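Local atomic coordinates of inosine-uridine preferring nucleoside hydrolase family protein (Bacillus anthracis, PDB entry 2C40), a protein that adopts the alpha/beta fold of the nucleosidase clan and holds a calcium ion together with alpha-D-ribofuranose in one pocket. Residues 7-11 with 12-16; 17-20 with 21-25; 169-172 with 173-176; 293-296 with 297-300. All blocks are in the same frame, centred on the assembly; numbering follows the deposited sequence.

Interaction 1: 7-11 with 12-16. With CA (calcium ion), chain C; RIB (alpha-D-ribofuranose), chain D.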
loop_
_atom_site.group_PDB
_atom_site.type_symbol
_atom_site.label_atom_id
_atom_site.label_comp_id
_atom_site.label_asym_id
_atom_site.label_seq_id
_atom_site.Cartn_x
_atom_site.Cartn_y
_atom_site.Cartn_z
ATOM N N ASN A 7 -11.356 7.842 19.758
ATOM C CA ASN A 7 -10.635 6.560 19.899
ATOM C C ASN A 7 -10.714 5.815 18.557
ATOM O O ASN A 7 -11.796 5.592 18.033
ATOM C CB ASN A 7 -11.249 5.736 21.068
ATOM C CG ASN A 7 -10.455 4.472 21.404
ATOM O OD1 ASN A 7 -9.529 4.496 22.237
ATOM N ND2 ASN A 7 -10.816 3.358 20.765
ATOM N N HIS A 8 -9.569 5.459 17.968
ATOM C CA HIS A 8 -9.564 4.810 16.638
ATOM C C HIS A 8 -8.623 3.643 16.613
ATOM O O HIS A 8 -7.763 3.537 17.469
ATOM C CB HIS A 8 -9.224 5.813 15.509
ATOM C CG HIS A 8 -7.781 6.275 15.449
ATOM N ND1 HIS A 8 -6.790 5.572 14.793
ATOM C CD2 HIS A 8 -7.203 7.432 15.874
ATOM C CE1 HIS A 8 -5.660 6.256 14.865
ATOM N NE2 HIS A 8 -5.885 7.388 15.518
ATOM N N ASP A 9 -8.778 2.759 15.624
ATOM C CA ASP A 9 -7.833 1.632 15.516
ATOM C C ASP A 9 -6.970 1.617 14.261
ATOM O O ASP A 9 -6.631 0.579 13.776
ATOM C CB ASP A 9 -8.520 0.291 15.735
ATOM C CG ASP A 9 -9.491 -0.069 14.655
ATOM O OD1 ASP A 9 -9.837 -1.265 14.599
ATOM O OD2 ASP A 9 -9.911 0.824 13.883
ATOM N N GLY A 10 -6.655 2.795 13.749
ATOM C CA GLY A 10 -5.538 3.005 12.831
ATOM C C GLY A 10 -5.585 2.329 11.479
ATOM O O GLY A 10 -4.553 2.209 10.854
ATOM N N GLY A 11 -6.759 1.869 11.030
ATOM C CA GLY A 11 -6.962 1.550 9.592
ATOM C C GLY A 11 -6.828 2.841 8.781
ATOM O O GLY A 11 -6.708 3.943 9.321
ATOM N N VAL A 12 -6.816 2.709 7.465
ATOM C CA VAL A 12 -6.754 3.875 6.563
ATOM C C VAL A 12 -7.873 4.862 6.850
ATOM O O VAL A 12 -7.642 6.077 6.862
ATOM C CB VAL A 12 -6.759 3.429 5.098
ATOM C CG1 VAL A 12 -7.156 4.578 4.145
ATOM C CG2 VAL A 12 -5.398 2.933 4.746
ATOM N N ASP A 13 -9.085 4.374 7.076
ATOM C CA ASP A 13 -10.211 5.316 7.241
ATOM C C ASP A 13 -10.279 5.954 8.644
ATOM O O ASP A 13 -10.865 7.022 8.796
ATOM C CB ASP A 13 -11.569 4.739 6.741
ATOM C CG ASP A 13 -12.044 3.551 7.526
ATOM O OD1 ASP A 13 -11.365 3.218 8.526
ATOM O OD2 ASP A 13 -13.100 2.958 7.141
ATOM N N ASP A 14 -9.654 5.314 9.640
ATOM C CA ASP A 14 -9.436 5.916 10.959
ATOM C C ASP A 14 -8.508 7.109 10.852
ATOM O O ASP A 14 -8.722 8.145 11.453
ATOM C CB ASP A 14 -8.782 4.910 11.925
ATOM C CG ASP A 14 -9.693 3.741 12.270
ATOM O OD1 ASP A 14 -10.535 3.872 13.192
ATOM O OD2 ASP A 14 -9.590 2.681 11.612
ATOM N N LEU A 15 -7.435 6.926 10.113
ATOM C CA LEU A 15 -6.415 7.955 9.978
ATOM C C LEU A 15 -6.891 9.097 9.082
ATOM O O LEU A 15 -6.569 10.285 9.312
ATOM C CB LEU A 15 -5.133 7.356 9.406
ATOM C CG LEU A 15 -3.943 6.867 10.229
ATOM C CD1 LEU A 15 -4.079 6.675 11.760
ATOM C CD2 LEU A 15 -3.320 5.614 9.542
ATOM N N VAL A 16 -7.623 8.747 8.052
ATOM C CA VAL A 16 -8.270 9.755 7.226
ATOM C C VAL A 16 -9.295 10.557 8.049
ATOM O O VAL A 16 -9.482 11.762 7.837
ATOM C CB VAL A 16 -8.904 9.117 5.985
ATOM C CG1 VAL A 16 -9.871 10.074 5.357
ATOM C CG2 VAL A 16 -7.796 8.686 4.999
HETATM CA CA CA C . -11.510 1.387 12.267
HETATM O O5 RIB D . -15.901 -3.539 10.489
HETATM C C5 RIB D . -15.478 -2.296 9.860
HETATM C C4 RIB D . -14.211 -1.816 10.571
HETATM O O4 RIB D . -13.181 -2.783 10.278
HETATM C C3 RIB D . -13.662 -0.414 10.237
HETATM O O3 RIB D . -13.866 0.454 11.400
HETATM C C2 RIB D . -12.161 -0.631 9.748
HETATM O O2 RIB D . -10.992 0.173 10.242
HETATM C C1 RIB D . -11.911 -2.141 9.993
HETATM O O HOH W 1 -11.815 -0.971 12.940
#

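Interaction 2: 17-20 with 21-25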
loop_
_atom_site.group_PDB
_atom_site.type_symbol
_atom_site.label_atom_id
_atom_site.label_comp_id
_atom_site.label_asym_id
_atom_site.label_seq_id
_atom_site.Cartn_x
_atom_site.Cartn_y
_atom_site.Cartn_z
ATOM N N SER A 17 -9.952 9.873 8.988
ATOM C CA SER A 17 -10.973 10.490 9.824
ATOM C C SER A 17 -10.304 11.503 10.734
ATOM O O SER A 17 -10.792 12.603 10.879
ATOM C CB SER A 17 -11.697 9.440 10.691
ATOM O OG SER A 17 -12.603 8.608 9.976
ATOM N N LEU A 18 -9.179 11.130 11.350
ATOM C CA LEU A 18 -8.414 12.063 12.144
ATOM C C LEU A 18 -8.080 13.327 11.363
ATOM O O LEU A 18 -8.341 14.450 11.812
ATOM C CB LEU A 18 -7.131 11.406 12.642
ATOM C CG LEU A 18 -6.208 12.302 13.457
ATOM C CD1 LEU A 18 -6.856 12.719 14.739
ATOM C CD2 LEU A 18 -4.900 11.586 13.725
ATOM N N PHE A 19 -7.527 13.146 10.169
ATOM C CA PHE A 19 -7.181 14.282 9.314
ATOM C C PHE A 19 -8.396 15.162 9.022
ATOM O O PHE A 19 -8.298 16.382 9.100
ATOM C CB PHE A 19 -6.460 13.814 8.049
ATOM C CG PHE A 19 -6.504 14.782 6.946
ATOM C CD1 PHE A 19 -5.700 15.899 6.964
ATOM C CD2 PHE A 19 -7.366 14.582 5.848
ATOM C CE1 PHE A 19 -5.730 16.810 5.895
ATOM C CE2 PHE A 19 -7.399 15.478 4.807
ATOM C CZ PHE A 19 -6.587 16.605 4.834
ATOM N N LEU A 20 -9.550 14.569 8.731
ATOM C CA LEU A 20 -10.732 15.389 8.438
ATOM C C LEU A 20 -11.340 16.036 9.696
ATOM O O LEU A 20 -11.770 17.170 9.626
ATOM C CB LEU A 20 -11.780 14.562 7.732
ATOM C CG LEU A 20 -11.386 13.959 6.382
ATOM C CD1 LEU A 20 -12.371 12.936 6.023
ATOM C CD2 LEU A 20 -11.315 15.008 5.315
ATOM N N LEU A 21 -11.374 15.345 10.842
ATOM C CA LEU A 21 -11.891 15.946 12.084
ATOM C C LEU A 21 -11.179 17.271 12.353
ATOM O O LEU A 21 -11.760 18.269 12.827
ATOM C CB LEU A 21 -11.679 15.013 13.311
ATOM C CG LEU A 21 -12.550 13.747 13.358
ATOM C CD1 LEU A 21 -11.875 12.665 14.138
ATOM C CD2 LEU A 21 -13.996 14.040 13.901
ATOM N N LEU A 22 -9.895 17.251 12.037
ATOM C CA LEU A 22 -9.013 18.346 12.322
ATOM C C LEU A 22 -9.308 19.617 11.459
ATOM O O LEU A 22 -8.894 20.711 11.796
ATOM C CB LEU A 22 -7.552 17.859 12.173
ATOM C CG LEU A 22 -7.005 16.909 13.247
ATOM C CD1 LEU A 22 -5.701 16.327 12.801
ATOM C CD2 LEU A 22 -6.838 17.633 14.599
ATOM N N GLN A 23 -10.040 19.445 10.356
ATOM C CA GLN A 23 -10.431 20.545 9.476
ATOM C C GLN A 23 -11.835 21.067 9.818
ATOM O O GLN A 23 -12.236 22.148 9.367
ATOM C CB GLN A 23 -10.394 20.072 8.027
ATOM C CG GLN A 23 -9.110 19.362 7.576
ATOM C CD GLN A 23 -7.866 19.934 8.210
ATOM O OE1 GLN A 23 -7.549 21.118 8.053
ATOM N NE2 GLN A 23 -7.164 19.101 8.955
ATOM N N MET A 24 -12.577 20.329 10.640
ATOM C CA MET A 24 -13.918 20.763 11.058
ATOM C C MET A 24 -13.853 21.942 12.049
ATOM O O MET A 24 -13.309 21.819 13.160
ATOM C CB MET A 24 -14.669 19.589 11.692
ATOM C CG MET A 24 -14.869 18.429 10.730
ATOM S SD MET A 24 -15.684 16.965 11.379
ATOM C CE MET A 24 -15.236 16.979 13.050
ATOM N N ASP A 25 -14.406 23.072 11.627
ATOM C CA ASP A 25 -14.475 24.285 12.440
ATOM C C ASP A 25 -15.353 24.161 13.682
ATOM O O ASP A 25 -15.215 24.972 14.603
ATOM C CB ASP A 25 -15.086 25.428 11.606
ATOM C CG ASP A 25 -14.195 25.882 10.483
ATOM O OD1 ASP A 25 -12.967 25.618 10.560
ATOM O OD2 ASP A 25 -14.737 26.503 9.525
#

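Interaction 3: 169-172 with 173-176. With RIB (alpha-D-ribofuranose), chain D.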
loop_
_atom_site.group_PDB
_atom_site.type_symbol
_atom_site.label_atom_id
_atom_site.label_comp_id
_atom_site.label_asym_id
_atom_site.label_seq_id
_atom_site.Cartn_x
_atom_site.Cartn_y
_atom_site.Cartn_z
ATOM N N THR A 169 -22.259 -13.562 11.355
ATOM C CA THR A 169 -23.375 -12.648 11.582
ATOM C C THR A 169 -22.964 -11.340 12.261
ATOM O O THR A 169 -23.785 -10.451 12.418
ATOM C CB THR A 169 -24.461 -13.385 12.433
ATOM O OG1 THR A 169 -23.884 -13.908 13.627
ATOM C CG2 THR A 169 -25.047 -14.562 11.681
ATOM N N ALA A 170 -21.699 -11.214 12.669
ATOM C CA ALA A 170 -21.203 -10.033 13.381
ATOM C C ALA A 170 -20.390 -9.111 12.465
ATOM O O ALA A 170 -19.890 -9.516 11.387
ATOM C CB ALA A 170 -20.326 -10.428 14.555
ATOM N N GLU A 171 -20.241 -7.891 12.943
ATOM C CA GLU A 171 -19.391 -6.887 12.340
ATOM C C GLU A 171 -18.092 -6.857 13.164
ATOM O O GLU A 171 -18.095 -7.204 14.349
ATOM C CB GLU A 171 -20.158 -5.577 12.337
ATOM C CG GLU A 171 -19.392 -4.369 12.000
ATOM C CD GLU A 171 -18.547 -3.863 13.141
ATOM O OE1 GLU A 171 -17.504 -3.320 12.766
ATOM O OE2 GLU A 171 -18.896 -4.033 14.374
ATOM N N TRP A 172 -16.971 -6.489 12.522
ATOM C CA TRP A 172 -15.629 -6.594 13.115
ATOM C C TRP A 172 -15.342 -5.814 14.396
ATOM O O TRP A 172 -14.673 -6.335 15.303
ATOM C CB TRP A 172 -14.523 -6.280 12.047
ATOM C CG TRP A 172 -13.900 -7.531 11.498
ATOM C CD1 TRP A 172 -14.073 -8.068 10.255
ATOM C CD2 TRP A 172 -13.079 -8.443 12.218
ATOM N NE1 TRP A 172 -13.367 -9.234 10.141
ATOM C CE2 TRP A 172 -12.755 -9.492 11.342
ATOM C CE3 TRP A 172 -12.541 -8.449 13.516
ATOM C CZ2 TRP A 172 -11.956 -10.564 11.737
ATOM C CZ3 TRP A 172 -11.742 -9.489 13.901
ATOM C CH2 TRP A 172 -11.454 -10.538 13.016
ATOM N N ASN A 173 -15.715 -4.536 14.462
ATOM C CA ASN A 173 -15.470 -3.771 15.695
ATOM C C ASN A 173 -16.163 -4.395 16.921
ATOM O O ASN A 173 -15.601 -4.374 18.022
ATOM C CB ASN A 173 -15.822 -2.281 15.532
ATOM C CG ASN A 173 -14.825 -1.530 14.622
ATOM O OD1 ASN A 173 -13.700 -1.990 14.398
ATOM N ND2 ASN A 173 -15.219 -0.347 14.149
ATOM N N SER A 174 -17.367 -4.941 16.730
ATOM C CA SER A 174 -18.059 -5.686 17.781
ATOM C C SER A 174 -17.384 -7.023 18.051
ATOM O O SER A 174 -17.112 -7.362 19.194
ATOM C CB SER A 174 -19.521 -5.964 17.427
ATOM O OG SER A 174 -20.139 -4.818 16.884
ATOM N N PHE A 175 -17.143 -7.785 16.997
ATOM C CA PHE A 175 -16.487 -9.091 17.128
ATOM C C PHE A 175 -15.131 -9.047 17.880
ATOM O O PHE A 175 -14.849 -9.924 18.645
ATOM C CB PHE A 175 -16.321 -9.694 15.739
ATOM C CG PHE A 175 -15.771 -11.112 15.722
ATOM C CD1 PHE A 175 -16.505 -12.152 16.265
ATOM C CD2 PHE A 175 -14.548 -11.392 15.115
ATOM C CE1 PHE A 175 -16.039 -13.436 16.253
ATOM C CE2 PHE A 175 -14.034 -12.694 15.088
ATOM C CZ PHE A 175 -14.777 -13.730 15.630
ATOM N N TRP A 176 -14.338 -8.000 17.682
ATOM C CA TRP A 176 -13.010 -7.903 18.313
ATOM C C TRP A 176 -13.085 -8.033 19.801
ATOM O O TRP A 176 -12.187 -8.624 20.406
ATOM C CB TRP A 176 -12.316 -6.601 17.973
ATOM C CG TRP A 176 -10.784 -6.524 18.231
ATOM C CD1 TRP A 176 -9.817 -6.943 17.407
ATOM C CD2 TRP A 176 -10.108 -5.877 19.335
ATOM N NE1 TRP A 176 -8.593 -6.691 17.924
ATOM C CE2 TRP A 176 -8.735 -6.008 19.099
ATOM C CE3 TRP A 176 -10.543 -5.192 20.491
ATOM C CZ2 TRP A 176 -7.763 -5.473 19.945
ATOM C CZ3 TRP A 176 -9.571 -4.691 21.361
ATOM C CH2 TRP A 176 -8.185 -4.841 21.063
HETATM O O5 RIB D . -15.901 -3.539 10.489
HETATM C C5 RIB D . -15.478 -2.296 9.860
HETATM C C4 RIB D . -14.211 -1.816 10.571
HETATM O O4 RIB D . -13.181 -2.783 10.278
HETATM C C3 RIB D . -13.662 -0.414 10.237
HETATM O O3 RIB D . -13.866 0.454 11.400
HETATM C C2 RIB D . -12.161 -0.631 9.748
HETATM O O2 RIB D . -10.992 0.173 10.242
HETATM C C1 RIB D . -11.911 -2.141 9.993
#

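Interaction 4: 293-296 with 297-300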
loop_
_atom_site.group_PDB
_atom_site.type_symbol
_atom_site.label_atom_id
_atom_site.label_comp_id
_atom_site.label_asym_id
_atom_site.label_seq_id
_atom_site.Cartn_x
_atom_site.Cartn_y
_atom_site.Cartn_z
ATOM N N ASP A 293 -29.764 6.328 5.241
ATOM C CA ASP A 293 -30.149 7.284 4.219
ATOM C C ASP A 293 -29.204 8.460 4.212
ATOM O O ASP A 293 -29.621 9.614 4.367
ATOM C CB ASP A 293 -31.602 7.727 4.371
ATOM C CG ASP A 293 -32.108 8.485 3.156
ATOM O OD1 ASP A 293 -31.501 8.310 2.084
ATOM O OD2 ASP A 293 -33.105 9.250 3.257
ATOM N N VAL A 294 -27.924 8.138 4.008
ATOM C CA VAL A 294 -26.866 9.124 3.870
ATOM C C VAL A 294 -27.030 9.866 2.531
ATOM O O VAL A 294 -27.301 9.260 1.499
ATOM C CB VAL A 294 -25.481 8.479 3.998
ATOM C CG1 VAL A 294 -24.395 9.512 3.881
ATOM C CG2 VAL A 294 -25.329 7.739 5.336
ATOM N N ASN A 295 -26.909 11.190 2.560
ATOM C CA ASN A 295 -26.931 11.971 1.340
ATOM C C ASN A 295 -25.551 11.841 0.676
ATOM O O ASN A 295 -24.523 12.319 1.194
ATOM C CB ASN A 295 -27.352 13.424 1.606
ATOM C CG ASN A 295 -27.648 14.178 0.336
ATOM O OD1 ASN A 295 -26.791 14.282 -0.532
ATOM N ND2 ASN A 295 -28.846 14.720 0.225
ATOM N N HIS A 296 -25.547 11.119 -0.448
ATOM C CA HIS A 296 -24.348 10.814 -1.211
ATOM C C HIS A 296 -23.579 12.100 -1.508
ATOM O O HIS A 296 -22.481 12.287 -1.029
ATOM C CB HIS A 296 -24.725 10.096 -2.534
ATOM C CG HIS A 296 -23.569 9.930 -3.477
ATOM N ND1 HIS A 296 -22.592 8.975 -3.296
ATOM C CD2 HIS A 296 -23.216 10.617 -4.589
ATOM C CE1 HIS A 296 -21.683 9.082 -4.248
ATOM N NE2 HIS A 296 -22.033 10.076 -5.040
ATOM N N ASP A 297 -24.221 13.000 -2.254
ATOM C CA ASP A 297 -23.582 14.210 -2.770
ATOM C C ASP A 297 -23.076 15.104 -1.636
ATOM O O ASP A 297 -21.981 15.611 -1.694
ATOM C CB ASP A 297 -24.528 15.001 -3.717
ATOM C CG ASP A 297 -24.795 14.274 -5.034
ATOM O OD1 ASP A 297 -24.129 13.276 -5.297
ATOM O OD2 ASP A 297 -25.671 14.681 -5.833
ATOM N N ARG A 298 -23.886 15.303 -0.611
ATOM C CA ARG A 298 -23.447 16.119 0.520
ATOM C C ARG A 298 -22.301 15.489 1.271
ATOM O O ARG A 298 -21.376 16.171 1.682
ATOM C CB ARG A 298 -24.598 16.376 1.457
ATOM C CG ARG A 298 -25.652 17.264 0.807
ATOM C CD ARG A 298 -26.005 18.410 1.722
ATOM N NE ARG A 298 -27.059 18.042 2.640
ATOM C CZ ARG A 298 -27.160 18.421 3.918
ATOM N NH1 ARG A 298 -26.228 19.150 4.532
ATOM N NH2 ARG A 298 -28.227 18.035 4.597
ATOM N N PHE A 299 -22.357 14.183 1.455
ATOM C CA PHE A 299 -21.275 13.470 2.180
ATOM C C PHE A 299 -19.950 13.670 1.461
ATOM O O PHE A 299 -18.975 14.156 2.028
ATOM C CB PHE A 299 -21.605 11.979 2.324
ATOM C CG PHE A 299 -20.503 11.185 2.916
ATOM C CD1 PHE A 299 -19.865 10.179 2.174
ATOM C CD2 PHE A 299 -20.054 11.475 4.198
ATOM C CE1 PHE A 299 -18.853 9.441 2.728
ATOM C CE2 PHE A 299 -19.001 10.755 4.763
ATOM C CZ PHE A 299 -18.391 9.752 4.040
ATOM N N PHE A 300 -19.911 13.317 0.199
ATOM C CA PHE A 300 -18.678 13.448 -0.566
ATOM C C PHE A 300 -18.261 14.886 -0.792
ATOM O O PHE A 300 -17.080 15.157 -0.787
ATOM C CB PHE A 300 -18.771 12.673 -1.892
ATOM C CG PHE A 300 -18.721 11.205 -1.698
ATOM C CD1 PHE A 300 -19.849 10.407 -1.900
ATOM C CD2 PHE A 300 -17.565 10.623 -1.238
ATOM C CE1 PHE A 300 -19.790 9.025 -1.690
ATOM C CE2 PHE A 300 -17.493 9.259 -1.021
ATOM C CZ PHE A 300 -18.601 8.449 -1.239
#

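Interaction 1: 7-11 with 12-16
The carboxylates of Asp9 and Asp14 converge on one calcium ion with their planes nearly perpendicular, 81° apart. Asp9 reaches the metal through OD2 alone, at 2.3 Å. Asp14 offers both oxygens, OD2 at 2.4 Å and OD1 at 2.8 Å. The shared calcium explains why Asp9 OD2 and Asp14 OD2 sit 3.0 Å apart. Asp9 N donates to Asp14 OD1 (3.2 Å), approaching from above the carboxylate plane. Asp9 OD1 is turned from the metal and accepts from a calcium-bound water and from Asp38 N. His8 CB packs against Asp14 OD1, and the His8 ring plane is 29° from the Asp14 carboxylate. His8 CG lies between the backbone N and the carbonyl carbon (chi1 72°), which brings the ring over the turn. There ND1 accepts from Gly10 N in the ring plane (3.0 Å). Leu15 CD1 meets the ring at CE1 (3.5 Å). The N-cap Gly11 O accepts from Leu15 N. This aspartate-rich turn typifies the family's metal site. Thr125 and Asp247 are the other protein ligands, beside ribofuranose O2 and O3 and the water. The turn joins strand 2-8 to helix 12-21 in a beta-alpha-beta unit, with helices 41-55, 80-85 and 219-229 packed around it.

Interaction 2: 17-20 with 21-25
Leu21 N donates to Ser17 O at 2.8 Å, and Leu22 N to Leu18 O at 3.2 Å. These main-chain hydrogen bonds continue the helix. Leu20 O then takes the i+3 bond from Gln23 N at 2.9 Å, joined by a weak i+4 bond from Met24 N, where a type I beta turn runs from Leu21 to Met24. The turn leads from helix 12-21 into the loop before strand 27-34, so it belongs to the crossover of a beta-alpha-beta unit. One side-chain bond adds to these. Gln23 bends at chi2 (-36°), which curls its amide back to the helix. NE2 then donates to Phe19 O at 2.9 Å, in the amide plane and with a nearly linear N-H (171°). The same nitrogen bonds Phe55 O, linking the turn to helix 41-55. The remaining contacts are packing. Leu18 CG and Leu22 CD1 lie 4.1 Å apart, and both side chains pack on Leu29 and Ile51. Phe19 CD1 passes 4.0 Å from Gln23 NE2, with ring and amide planes 27° apart. The Phe19 ring also meets Phe55 and Phe223 edge-to-face.

Interaction 3: 169-172 with 173-176
Glu171 caps the helix that begins at Trp172, and both of its carboxylate oxygens are engaged. OE1 accepts from Asn173 N at 2.7 Å, which approaches from above the carboxylate plane. It also accepts from O5 of the alpha-D-ribofuranose at 2.8 Å. OE2 takes Ser174 N at 3.0 Å, on its syn side but 31° out of the carboxylate plane, and also Gly153 N. In one of two deposited conformers, Ser174 OG also donates to OE2. A bend at chi2 (-78°) swings the carboxylate over the first turn to meet these amides. Backbone bonds run from Phe175 N to Glu171 O and from Trp176 N to Trp172 O. Asn173 ND2 has Met151 O as its strongest partner, then Thr125 O and O3 of the alpha-D-ribofuranose (3.2 Å), so three acceptors share two N-H. Phe175 turns its edge to the face of the Trp172 six-membered ring in a T-shaped stack, with centroids 5.2 Å apart and planes at 81°. Ala170 CB and Phe175 CB, 4.2 Å apart, form a hydrophobic staple across the cap. Phe73 stacks on the Trp172 ring. The amides at the helix start probably hold the carboxylate in place, and one residue both caps the helix and receives the ligand hydroxyl.

Interaction 4: 293-296 with 297-300
The edge of the Phe300 ring points at one face of the His296 imidazole. This is an offset edge-to-face pair, with centroids 4.8 Å apart and planes at 61°. Phe300 CE1 and CD1 do the touching, over His296 CE1 and ND1. At the imidazole edge lies Asp297 OD1, close to CD2, with the carboxylate plane turned 62° from the ring. One face of Phe300 is covered by Phe299 CD1, which sits 3.8 Å above the ring centre. The imidazole stands out from the helix start because its CG is anti to the backbone N (chi1 171°). There ND1 makes a weak hydrogen bond to Gln201 O.

Asn295 is the N-cap residue of helix 296-308. Its side-chain OD1 accepts from Arg298 N at 3.1 Å, with the N-H almost straight but coming from above the carbonyl plane. Asn295 CG also rests on Arg298 CG at 3.7 Å, and the two side chains run roughly at right angles. Val294 CG1 meets Phe299 CB at 4.0 Å. With Val294 just before the cap and Phe299 in the first turn, this is a hydrophobic staple. It marks the switch from strand 286-292 into the last modelled helix of the chain.

Backbone bonds continue the turn, Phe299 N to Asn295 O at 2.9 Å and Phe300 N to His296 O at 3.0 Å. Val294 and Phe299 face inward against Leu249 of helix 246-255 and Val202. His296 and Phe300 both lie on Ile208 of helix 206-214, while Asp297 and Arg298 are exposed.

Interactions 1 and 3 meet at the pocket. Both touch the alpha-D-ribofuranose, and Asp9 OD1 packs 3.9 Å from Asn173 OD1, although their centres are 16 Å apart. Interaction 1 brings calcium ligands, and interaction 3 brings hydrogen-bonding groups for O3 and O5. Interaction 2 continues helix 12-21 directly from interaction 1, with centres 12 Å apart, and carries the chain away from the site. Interaction 4 is more remote: the Phe299 side chain is about 13 Å from the ligand. Helix 246-255 connects these regions. It provides the calcium ligand Asp247, and its Val248 touches Ser17 and Leu20 of interaction 2 and Phe299 of interaction 4.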